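Local atomic coordinates of putative malic enzyme ((S)-malate:NAD+ oxidoreductase (decarboxylating)) (Streptococcus pyogenes, PDB entry 2A9F), a protein that probably catalyses the NAD-dependent oxidative decarboxylation of (S)-malate with the help of a divalent metal ion, as other malic enzymes do. Residues I169-N177 and Q345-V356; L186-G196 and L207-V218. All coordinates share one frame; numbering follows the deposited sequence.

Interaction 1: I169-N177 and Q345-V356; sequences IVVLAAIFN and QIAAAKGIASLV
Ala349 and Ala173 meet where the two helices come nearest, their CA atoms 4.4 Å apart. The helix axes approach to 8.0 Å at a crossing angle of -50°, a closeness that rests on methyl groups at the centre of the interface. Ala349 is a knob in a hole lined by Ile169, Leu172, Ala173 and Phe176; its CB touches Leu172 CB. In return, Ala173 CB packs 3.6 Å from Ile352 CG2, beside the backbone of Ala349.

Phe176 is the reciprocal knob, seated among Ile346, Ala349, Lys350 and Ala353. With CG anti to its carbonyl carbon (chi1 -76°), the ring extends along the partner helix and offers its edge: CE1 comes within 3.6 Å of Ala349 CB, and CZ within 4.0 Å of Ile346 CG2. One face of the ring carries the carbonyl O of Leu172, from its own helix, offset toward the rim. The aliphatic CG of Lys350 approaches the ring obliquely.

At one end, the CG2 branch of Ile169 reaches the Ala348 methyl at 3.8 Å, while at the other the Asn177 amide lies against Val356, ND2 to CG2 3.3 Å. That ND2 is satisfied by a hydrogen bond to the carbonyl O of Thr363, so the amide touches Val356 by packing while its polar bond goes to another part of the chain.

Farther out, the Val170 side chain stands about 5 Å from that of Asn320, a predicted malate-binding residue. The contact thus joins helix 162-180 to helix 342-354 within a buried cluster of helices, where Ile328 of helix 325-335 covers both Ile169 and Ala348, Val375 of helix 373-379 backs Ala348 and Ile352, and helix 198-210 touches both partners.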
loop_
_atom_site.group_PDB
_atom_site.type_symbol
_atom_site.label_atom_id
_atom_site.label_comp_id
_atom_site.label_asym_id
_atom_site.label_seq_id
_atom_site.Cartn_x
_atom_site.Cartn_y
_atom_site.Cartn_z
ATOM N N ILE A 169 -21.277 -12.160 -10.727
ATOM C CA ILE A 169 -20.850 -12.087 -12.123
ATOM C C ILE A 169 -20.557 -13.465 -12.693
ATOM O O ILE A 169 -20.685 -13.682 -13.895
ATOM C CB ILE A 169 -19.576 -11.250 -12.279
ATOM C CG1 ILE A 169 -19.771 -9.879 -11.653
ATOM C CG2 ILE A 169 -19.245 -11.096 -13.738
ATOM C CD1 ILE A 169 -18.481 -9.216 -11.276
ATOM N N VAL A 170 -20.150 -14.395 -11.840
ATOM C CA VAL A 170 -19.852 -15.730 -12.320
ATOM C C VAL A 170 -21.136 -16.534 -12.400
ATOM O O VAL A 170 -21.260 -17.458 -13.207
ATOM C CB VAL A 170 -18.832 -16.436 -11.411
ATOM C CG1 VAL A 170 -18.548 -17.841 -11.927
ATOM C CG2 VAL A 170 -17.553 -15.622 -11.367
ATOM N N VAL A 171 -22.099 -16.178 -11.559
ATOM C CA VAL A 171 -23.380 -16.860 -11.574
ATOM C C VAL A 171 -24.115 -16.402 -12.825
ATOM O O VAL A 171 -24.781 -17.190 -13.496
ATOM C CB VAL A 171 -24.203 -16.531 -10.327
ATOM C CG1 VAL A 171 -25.634 -17.068 -10.484
ATOM C CG2 VAL A 171 -23.533 -17.163 -9.097
ATOM N N LEU A 172 -23.949 -15.127 -13.149
ATOM C CA LEU A 172 -24.581 -14.564 -14.316
ATOM C C LEU A 172 -24.000 -15.202 -15.566
ATOM O O LEU A 172 -24.705 -15.400 -16.563
ATOM C CB LEU A 172 -24.369 -13.051 -14.353
ATOM C CG LEU A 172 -25.213 -12.288 -15.375
ATOM C CD1 LEU A 172 -26.679 -12.722 -15.263
ATOM C CD2 LEU A 172 -25.090 -10.803 -15.130
ATOM N N ALA A 173 -22.717 -15.540 -15.520
ATOM C CA ALA A 173 -22.081 -16.145 -16.682
ATOM C C ALA A 173 -22.505 -17.595 -16.753
ATOM O O ALA A 173 -22.672 -18.156 -17.847
ATOM C CB ALA A 173 -20.561 -16.045 -16.576
ATOM N N ALA A 174 -22.690 -18.189 -15.574
ATOM C CA ALA A 174 -23.088 -19.582 -15.475
ATOM C C ALA A 174 -24.498 -19.819 -16.017
ATOM O O ALA A 174 -24.850 -20.943 -16.367
ATOM C CB ALA A 174 -22.997 -20.049 -14.036
ATOM N N ILE A 175 -25.323 -18.781 -16.082
ATOM C CA ILE A 175 -26.653 -19.010 -16.615
ATOM C C ILE A 175 -26.614 -18.773 -18.124
ATOM O O ILE A 175 -27.235 -19.514 -18.870
ATOM C CB ILE A 175 -27.773 -18.130 -15.937
ATOM C CG1 ILE A 175 -27.993 -16.837 -16.705
ATOM C CG2 ILE A 175 -27.428 -17.829 -14.486
ATOM C CD1 ILE A 175 -29.273 -16.145 -16.309
ATOM N N PHE A 176 -25.884 -17.758 -18.575
ATOM C CA PHE A 176 -25.788 -17.509 -20.011
ATOM C C PHE A 176 -25.491 -18.857 -20.676
ATOM O O PHE A 176 -26.074 -19.218 -21.710
ATOM C CB PHE A 176 -24.653 -16.539 -20.318
ATOM C CG PHE A 176 -24.960 -15.115 -19.990
ATOM C CD1 PHE A 176 -23.954 -14.268 -19.532
ATOM C CD2 PHE A 176 -26.243 -14.604 -20.160
ATOM C CE1 PHE A 176 -24.216 -12.930 -19.244
ATOM C CE2 PHE A 176 -26.522 -13.265 -19.875
ATOM C CZ PHE A 176 -25.506 -12.426 -19.415
ATOM N N ASN A 177 -24.584 -19.604 -20.059
ATOM C CA ASN A 177 -24.228 -20.906 -20.578
ATOM C C ASN A 177 -25.309 -21.921 -20.272
ATOM O O ASN A 177 -25.465 -22.909 -20.982
ATOM C CB ASN A 177 -22.884 -21.355 -20.006
ATOM C CG ASN A 177 -21.721 -20.820 -20.801
ATOM O OD1 ASN A 177 -21.911 -20.189 -21.845
ATOM N ND2 ASN A 177 -20.508 -21.066 -20.323
ATOM N N GLN A 345 -19.946 -5.121 -15.680
ATOM C CA GLN A 345 -19.998 -6.391 -14.966
ATOM C C GLN A 345 -20.665 -7.488 -15.790
ATOM O O GLN A 345 -20.254 -8.655 -15.709
ATOM C CB GLN A 345 -20.725 -6.213 -13.638
ATOM C CG GLN A 345 -20.032 -5.228 -12.723
ATOM C CD GLN A 345 -20.765 -5.013 -11.428
ATOM O OE1 GLN A 345 -21.193 -5.967 -10.770
ATOM N NE2 GLN A 345 -20.902 -3.755 -11.037
ATOM N N ILE A 346 -21.681 -7.133 -16.583
ATOM C CA ILE A 346 -22.360 -8.128 -17.421
ATOM C C ILE A 346 -21.393 -8.467 -18.546
ATOM O O ILE A 346 -21.298 -9.622 -18.994
ATOM C CB ILE A 346 -23.697 -7.592 -18.019
ATOM C CG1 ILE A 346 -24.717 -7.357 -16.900
ATOM C CG2 ILE A 346 -24.285 -8.602 -19.009
ATOM C CD1 ILE A 346 -26.036 -6.785 -17.386
ATOM N N ALA A 347 -20.664 -7.445 -18.986
ATOM C CA ALA A 347 -19.669 -7.607 -20.038
ATOM C C ALA A 347 -18.748 -8.732 -19.586
ATOM O O ALA A 347 -18.483 -9.675 -20.337
ATOM C CB ALA A 347 -18.885 -6.321 -20.218
ATOM N N ALA A 348 -18.290 -8.642 -18.341
ATOM C CA ALA A 348 -17.410 -9.654 -17.774
ATOM C C ALA A 348 -18.064 -11.028 -17.821
ATOM O O ALA A 348 -17.407 -12.025 -18.109
ATOM C CB ALA A 348 -17.049 -9.293 -16.334
ATOM N N ALA A 349 -19.363 -11.075 -17.547
ATOM C CA ALA A 349 -20.092 -12.339 -17.548
ATOM C C ALA A 349 -20.142 -13.003 -18.914
ATOM O O ALA A 349 -20.042 -14.224 -19.016
ATOM C CB ALA A 349 -21.502 -12.129 -17.028
ATOM N N LYS A 350 -20.311 -12.213 -19.966
ATOM C CA LYS A 350 -20.351 -12.788 -21.310
ATOM C C LYS A 350 -18.969 -13.312 -21.674
ATOM O O LYS A 350 -18.836 -14.430 -22.171
ATOM C CB LYS A 350 -20.812 -11.748 -22.332
ATOM C CG LYS A 350 -22.316 -11.507 -22.337
ATOM C CD LYS A 350 -22.668 -10.284 -23.179
ATOM C CE LYS A 350 -24.176 -10.044 -23.205
ATOM N NZ LYS A 350 -24.530 -8.800 -23.936
ATOM N N GLY A 351 -17.949 -12.495 -21.406
ATOM C CA GLY A 351 -16.572 -12.878 -21.679
ATOM C C GLY A 351 -16.307 -14.215 -21.028
ATOM O O GLY A 351 -15.877 -15.173 -21.678
ATOM N N ILE A 352 -16.581 -14.294 -19.734
ATOM C CA ILE A 352 -16.393 -15.543 -19.021
ATOM C C ILE A 352 -17.160 -16.635 -19.770
ATOM O O ILE A 352 -16.651 -17.741 -19.977
ATOM C CB ILE A 352 -16.931 -15.436 -17.569
ATOM C CG1 ILE A 352 -16.007 -14.558 -16.735
ATOM C CG2 ILE A 352 -17.073 -16.817 -16.949
ATOM C CD1 ILE A 352 -16.255 -14.682 -15.237
ATOM N N ALA A 353 -18.384 -16.315 -20.179
ATOM C CA ALA A 353 -19.222 -17.272 -20.901
ATOM C C ALA A 353 -18.560 -17.771 -22.180
ATOM O O ALA A 353 -18.574 -18.959 -22.454
ATOM C CB ALA A 353 -20.599 -16.649 -21.227
ATOM N N SER A 354 -17.986 -16.851 -22.948
ATOM C CA SER A 354 -17.296 -17.175 -24.198
ATOM C C SER A 354 -16.236 -18.283 -24.100
ATOM O O SER A 354 -15.890 -18.887 -25.102
ATOM C CB SER A 354 -16.610 -15.928 -24.754
ATOM O OG SER A 354 -17.542 -14.946 -25.164
ATOM N N LEU A 355 -15.716 -18.543 -22.904
ATOM C CA LEU A 355 -14.673 -19.550 -22.739
ATOM C C LEU A 355 -15.116 -21.003 -22.652
ATOM O O LEU A 355 -14.334 -21.876 -22.267
ATOM C CB LEU A 355 -13.813 -19.220 -21.520
ATOM C CG LEU A 355 -12.727 -18.154 -21.691
ATOM C CD1 LEU A 355 -13.350 -16.787 -21.926
ATOM C CD2 LEU A 355 -11.866 -18.132 -20.443
ATOM N N VAL A 356 -16.360 -21.279 -23.005
ATOM C CA VAL A 356 -16.826 -22.651 -22.957
ATOM C C VAL A 356 -17.336 -23.032 -24.335
ATOM O O VAL A 356 -18.396 -22.582 -24.767
ATOM C CB VAL A 356 -17.930 -22.840 -21.903
ATOM C CG1 VAL A 356 -18.239 -24.330 -21.726
ATOM C CG2 VAL A 356 -17.482 -22.238 -20.582
#

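Interaction 2: L186-G196 and L207-V218; sequences LDEVSIVVNGG and LLAAGATKVTVV
Ile191 and Val215 are paired in parallel register, CA to CA 4.7 Å, within strands 190-194 and 214-218, whose axes come within 4.7 Å and diverge by 20°. Five backbone bonds alternate between them. Ile191 N meets Lys214 O almost straight, at 173°; Thr216 N returns to Ile191 O, Val193 N to Thr216 O, and Val218 N to Val193 O. The last, Gly195 N to Val218 O at 2.7 Å, carries the pairing just past the end of strand 190-194.

On the face bearing Ile191, Val193 and Val215, the Leu207 side chain of helix 198-210 meets Ile191 tip to tip. Both branches of Ile191 take part: CG2, anti to the backbone N, lies 3.5 Å from Leu207 CD1, and Ile191 CD1 touches Leu207 CD2 as well as the Ala212 methyl, 3.9 Å from its CB. On the other face the Val192 and Val218 side chains cross, Val192 CG1 lying 3.8 Å from Val218 CG2.

Before the strands, Leu186 CD2 packs 4.0 Å from Ala210 CB and lies over the CA of Gly211, which has positive phi and is the first residue to leave helical angles. Lys214 bends at its far end to bring NZ 2.9 Å from Glu188 O, at 68° out of the carbonyl plane and hence not on a lone pair. Ser190 OG is hydrogen-bonded to Ile261 N and Ala259 O, beside the neighbouring strand 262-264.

Strand, helix and strand form a right-handed beta-alpha-beta crossover of the Rossmann type, and Gly195 begins a GxGxxG pattern consistent with the dinucleotide-binding turn of this domain. The chemistry implies a division of labour: main-chain bonds set the strand register, branched apolar side chains seat the helix on the sheet, and the lysine-to-carbonyl bond ties the exposed entrance of one strand to the turn leading into the other.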
loop_
_atom_site.group_PDB
_atom_site.type_symbol
_atom_site.label_atom_id
_atom_site.label_comp_id
_atom_site.label_asym_id
_atom_site.label_seq_id
_atom_site.Cartn_x
_atom_site.Cartn_y
_atom_site.Cartn_z
ATOM N N LEU A 186 -33.304 -15.604 -22.212
ATOM C CA LEU A 186 -33.281 -14.993 -20.893
ATOM C C LEU A 186 -34.570 -14.190 -20.679
ATOM O O LEU A 186 -34.841 -13.708 -19.577
ATOM C CB LEU A 186 -32.052 -14.085 -20.769
ATOM C CG LEU A 186 -31.704 -13.515 -19.390
ATOM C CD1 LEU A 186 -31.489 -14.637 -18.380
ATOM C CD2 LEU A 186 -30.455 -12.652 -19.523
ATOM N N ASP A 187 -35.362 -14.062 -21.744
ATOM C CA ASP A 187 -36.621 -13.323 -21.689
ATOM C C ASP A 187 -37.777 -14.300 -21.680
ATOM O O ASP A 187 -38.930 -13.894 -21.741
ATOM C CB ASP A 187 -36.775 -12.416 -22.907
ATOM C CG ASP A 187 -35.549 -11.558 -23.165
ATOM O OD1 ASP A 187 -35.461 -10.450 -22.587
ATOM O OD2 ASP A 187 -34.672 -12.000 -23.945
ATOM N N GLU A 188 -37.461 -15.587 -21.630
ATOM C CA GLU A 188 -38.480 -16.623 -21.610
ATOM C C GLU A 188 -38.325 -17.371 -20.297
ATOM O O GLU A 188 -39.132 -18.235 -19.953
ATOM C CB GLU A 188 -38.270 -17.613 -22.763
ATOM C CG GLU A 188 -38.176 -17.009 -24.160
ATOM C CD GLU A 188 -37.828 -18.054 -25.221
ATOM O OE1 GLU A 188 -38.618 -19.011 -25.406
ATOM O OE2 GLU A 188 -36.760 -17.922 -25.866
ATOM N N VAL A 189 -37.276 -17.043 -19.557
ATOM C CA VAL A 189 -37.033 -17.729 -18.302
ATOM C C VAL A 189 -37.711 -17.137 -17.076
ATOM O O VAL A 189 -37.806 -15.920 -16.918
ATOM C CB VAL A 189 -35.515 -17.848 -18.021
ATOM C CG1 VAL A 189 -34.888 -18.905 -18.937
ATOM C CG2 VAL A 189 -34.847 -16.500 -18.235
ATOM N N SER A 190 -38.197 -18.031 -16.221
ATOM C CA SER A 190 -38.834 -17.660 -14.970
ATOM C C SER A 190 -37.744 -17.899 -13.929
ATOM O O SER A 190 -37.425 -19.043 -13.592
ATOM C CB SER A 190 -40.037 -18.560 -14.697
ATOM O OG SER A 190 -39.630 -19.908 -14.596
ATOM N N ILE A 191 -37.179 -16.801 -13.435
ATOM C CA ILE A 191 -36.079 -16.819 -12.478
ATOM C C ILE A 191 -36.486 -16.434 -11.051
ATOM O O ILE A 191 -36.978 -15.324 -10.813
ATOM C CB ILE A 191 -34.974 -15.846 -12.965
ATOM C CG1 ILE A 191 -34.561 -16.201 -14.395
ATOM C CG2 ILE A 191 -33.793 -15.882 -12.031
ATOM C CD1 ILE A 191 -33.547 -15.259 -15.007
ATOM N N VAL A 192 -36.264 -17.354 -10.110
ATOM C CA VAL A 192 -36.579 -17.128 -8.695
ATOM C C VAL A 192 -35.311 -16.860 -7.874
ATOM O O VAL A 192 -34.443 -17.720 -7.796
ATOM C CB VAL A 192 -37.272 -18.358 -8.065
ATOM C CG1 VAL A 192 -37.354 -18.176 -6.551
ATOM C CG2 VAL A 192 -38.663 -18.544 -8.645
ATOM N N VAL A 193 -35.213 -15.685 -7.256
ATOM C CA VAL A 193 -34.047 -15.343 -6.434
ATOM C C VAL A 193 -34.365 -15.330 -4.929
ATOM O O VAL A 193 -35.196 -14.556 -4.464
ATOM C CB VAL A 193 -33.471 -13.950 -6.812
ATOM C CG1 VAL A 193 -32.380 -13.546 -5.823
ATOM C CG2 VAL A 193 -32.904 -13.987 -8.221
ATOM N N ASN A 194 -33.697 -16.182 -4.164
ATOM C CA ASN A 194 -33.934 -16.224 -2.726
ATOM C C ASN A 194 -32.941 -15.326 -2.001
ATOM O O ASN A 194 -31.773 -15.658 -1.872
ATOM C CB ASN A 194 -33.809 -17.653 -2.204
ATOM C CG ASN A 194 -34.530 -17.858 -0.889
ATOM O OD1 ASN A 194 -33.980 -18.433 0.048
ATOM N ND2 ASN A 194 -35.776 -17.394 -0.813
ATOM N N GLY A 195 -33.418 -14.175 -1.545
ATOM C CA GLY A 195 -32.559 -13.250 -0.829
ATOM C C GLY A 195 -33.049 -11.820 -0.940
ATOM O O GLY A 195 -32.917 -11.188 -1.988
ATOM N N GLY A 196 -33.616 -11.302 0.144
ATOM C CA GLY A 196 -34.126 -9.939 0.132
ATOM C C GLY A 196 -33.020 -8.944 0.389
ATOM O O GLY A 196 -33.149 -7.767 0.065
ATOM N N LEU A 207 -29.632 -9.174 -13.334
ATOM C CA LEU A 207 -30.450 -10.017 -14.209
ATOM C C LEU A 207 -31.374 -9.210 -15.136
ATOM O O LEU A 207 -31.444 -9.457 -16.334
ATOM C CB LEU A 207 -31.302 -10.962 -13.386
ATOM C CG LEU A 207 -30.698 -12.313 -13.067
ATOM C CD1 LEU A 207 -31.650 -13.063 -12.154
ATOM C CD2 LEU A 207 -30.460 -13.086 -14.356
ATOM N N LEU A 208 -32.085 -8.241 -14.584
ATOM C CA LEU A 208 -32.987 -7.456 -15.409
ATOM C C LEU A 208 -32.194 -6.705 -16.466
ATOM O O LEU A 208 -32.604 -6.639 -17.627
ATOM C CB LEU A 208 -33.806 -6.499 -14.538
ATOM C CG LEU A 208 -34.759 -7.265 -13.612
ATOM C CD1 LEU A 208 -35.681 -6.290 -12.880
ATOM C CD2 LEU A 208 -35.571 -8.271 -14.427
ATOM N N ALA A 209 -31.047 -6.168 -16.057
ATOM C CA ALA A 209 -30.158 -5.431 -16.950
ATOM C C ALA A 209 -29.560 -6.365 -18.000
ATOM O O ALA A 209 -29.229 -5.946 -19.105
ATOM C CB ALA A 209 -29.044 -4.782 -16.144
ATOM N N ALA A 210 -29.436 -7.639 -17.647
ATOM C CA ALA A 210 -28.867 -8.625 -18.549
ATOM C C ALA A 210 -29.868 -9.103 -19.577
ATOM O O ALA A 210 -29.495 -9.744 -20.554
ATOM C CB ALA A 210 -28.334 -9.802 -17.760
ATOM N N GLY A 211 -31.139 -8.791 -19.359
ATOM C CA GLY A 211 -32.174 -9.224 -20.285
ATOM C C GLY A 211 -33.406 -9.776 -19.584
ATOM O O GLY A 211 -34.528 -9.369 -19.891
ATOM N N ALA A 212 -33.187 -10.695 -18.640
ATOM C CA ALA A 212 -34.251 -11.335 -17.865
ATOM C C ALA A 212 -35.562 -10.549 -17.814
ATOM O O ALA A 212 -35.594 -9.393 -17.392
ATOM C CB ALA A 212 -33.760 -11.623 -16.436
ATOM N N THR A 213 -36.639 -11.207 -18.235
ATOM C CA THR A 213 -37.979 -10.624 -18.270
ATOM C C THR A 213 -38.772 -10.844 -16.978
ATOM O O THR A 213 -39.370 -9.911 -16.439
ATOM C CB THR A 213 -38.804 -11.221 -19.440
ATOM O OG1 THR A 213 -38.214 -10.846 -20.693
ATOM C CG2 THR A 213 -40.243 -10.738 -19.389
ATOM N N LYS A 214 -38.780 -12.079 -16.489
ATOM C CA LYS A 214 -39.525 -12.386 -15.285
ATOM C C LYS A 214 -38.725 -12.953 -14.112
ATOM O O LYS A 214 -38.311 -14.111 -14.124
ATOM C CB LYS A 214 -40.683 -13.317 -15.643
ATOM C CG LYS A 214 -40.438 -14.248 -16.825
ATOM C CD LYS A 214 -41.763 -14.920 -17.233
ATOM C CE LYS A 214 -41.661 -15.758 -18.515
ATOM N NZ LYS A 214 -41.199 -17.156 -18.278
ATOM N N VAL A 215 -38.527 -12.118 -13.094
ATOM C CA VAL A 215 -37.787 -12.495 -11.890
ATOM C C VAL A 215 -38.673 -12.283 -10.654
ATOM O O VAL A 215 -39.266 -11.222 -10.489
ATOM C CB VAL A 215 -36.499 -11.613 -11.715
ATOM C CG1 VAL A 215 -35.775 -11.961 -10.423
ATOM C CG2 VAL A 215 -35.574 -11.788 -12.901
ATOM N N THR A 216 -38.773 -13.297 -9.796
ATOM C CA THR A 216 -39.542 -13.177 -8.569
ATOM C C THR A 216 -38.565 -13.283 -7.414
ATOM O O THR A 216 -37.842 -14.264 -7.294
ATOM C CB THR A 216 -40.606 -14.289 -8.407
ATOM O OG1 THR A 216 -41.645 -14.112 -9.381
ATOM C CG2 THR A 216 -41.222 -14.224 -7.013
ATOM N N VAL A 217 -38.557 -12.259 -6.566
ATOM C CA VAL A 217 -37.658 -12.204 -5.419
ATOM C C VAL A 217 -38.309 -12.763 -4.159
ATOM O O VAL A 217 -39.491 -12.549 -3.906
ATOM C CB VAL A 217 -37.208 -10.753 -5.177
ATOM C CG1 VAL A 217 -36.288 -10.684 -3.971
ATOM C CG2 VAL A 217 -36.502 -10.225 -6.428
ATOM N N VAL A 218 -37.543 -13.479 -3.355
ATOM C CA VAL A 218 -38.111 -14.053 -2.153
ATOM C C VAL A 218 -37.259 -13.777 -0.951
ATOM O O VAL A 218 -36.043 -13.894 -1.022
ATOM C CB VAL A 218 -38.212 -15.566 -2.261
ATOM C CG1 VAL A 218 -39.299 -16.085 -1.319
ATOM C CG2 VAL A 218 -38.444 -15.964 -3.706
#

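Interaction 1 is a buried helix-to-helix contact held by methyl groups and an aromatic ring, whereas interaction 2, about 16 Å away between centres, is partly buried and held by a ladder of main-chain bonds, with charged and polar side chains at its solvent-facing end. Both lie in the NAD-binding region, but interaction 1 brings together helices distant in sequence, while interaction 2 closes a local crossover. They touch directly: Ile175 CD1 of helix 162-180 lies 3.4 Å from Leu186 CD1, and Ile346 CD1 of helix 342-354 is 3.5 Å from Ala210 N. Helices 162-180 and 342-354 therefore both pack against the crossover unit.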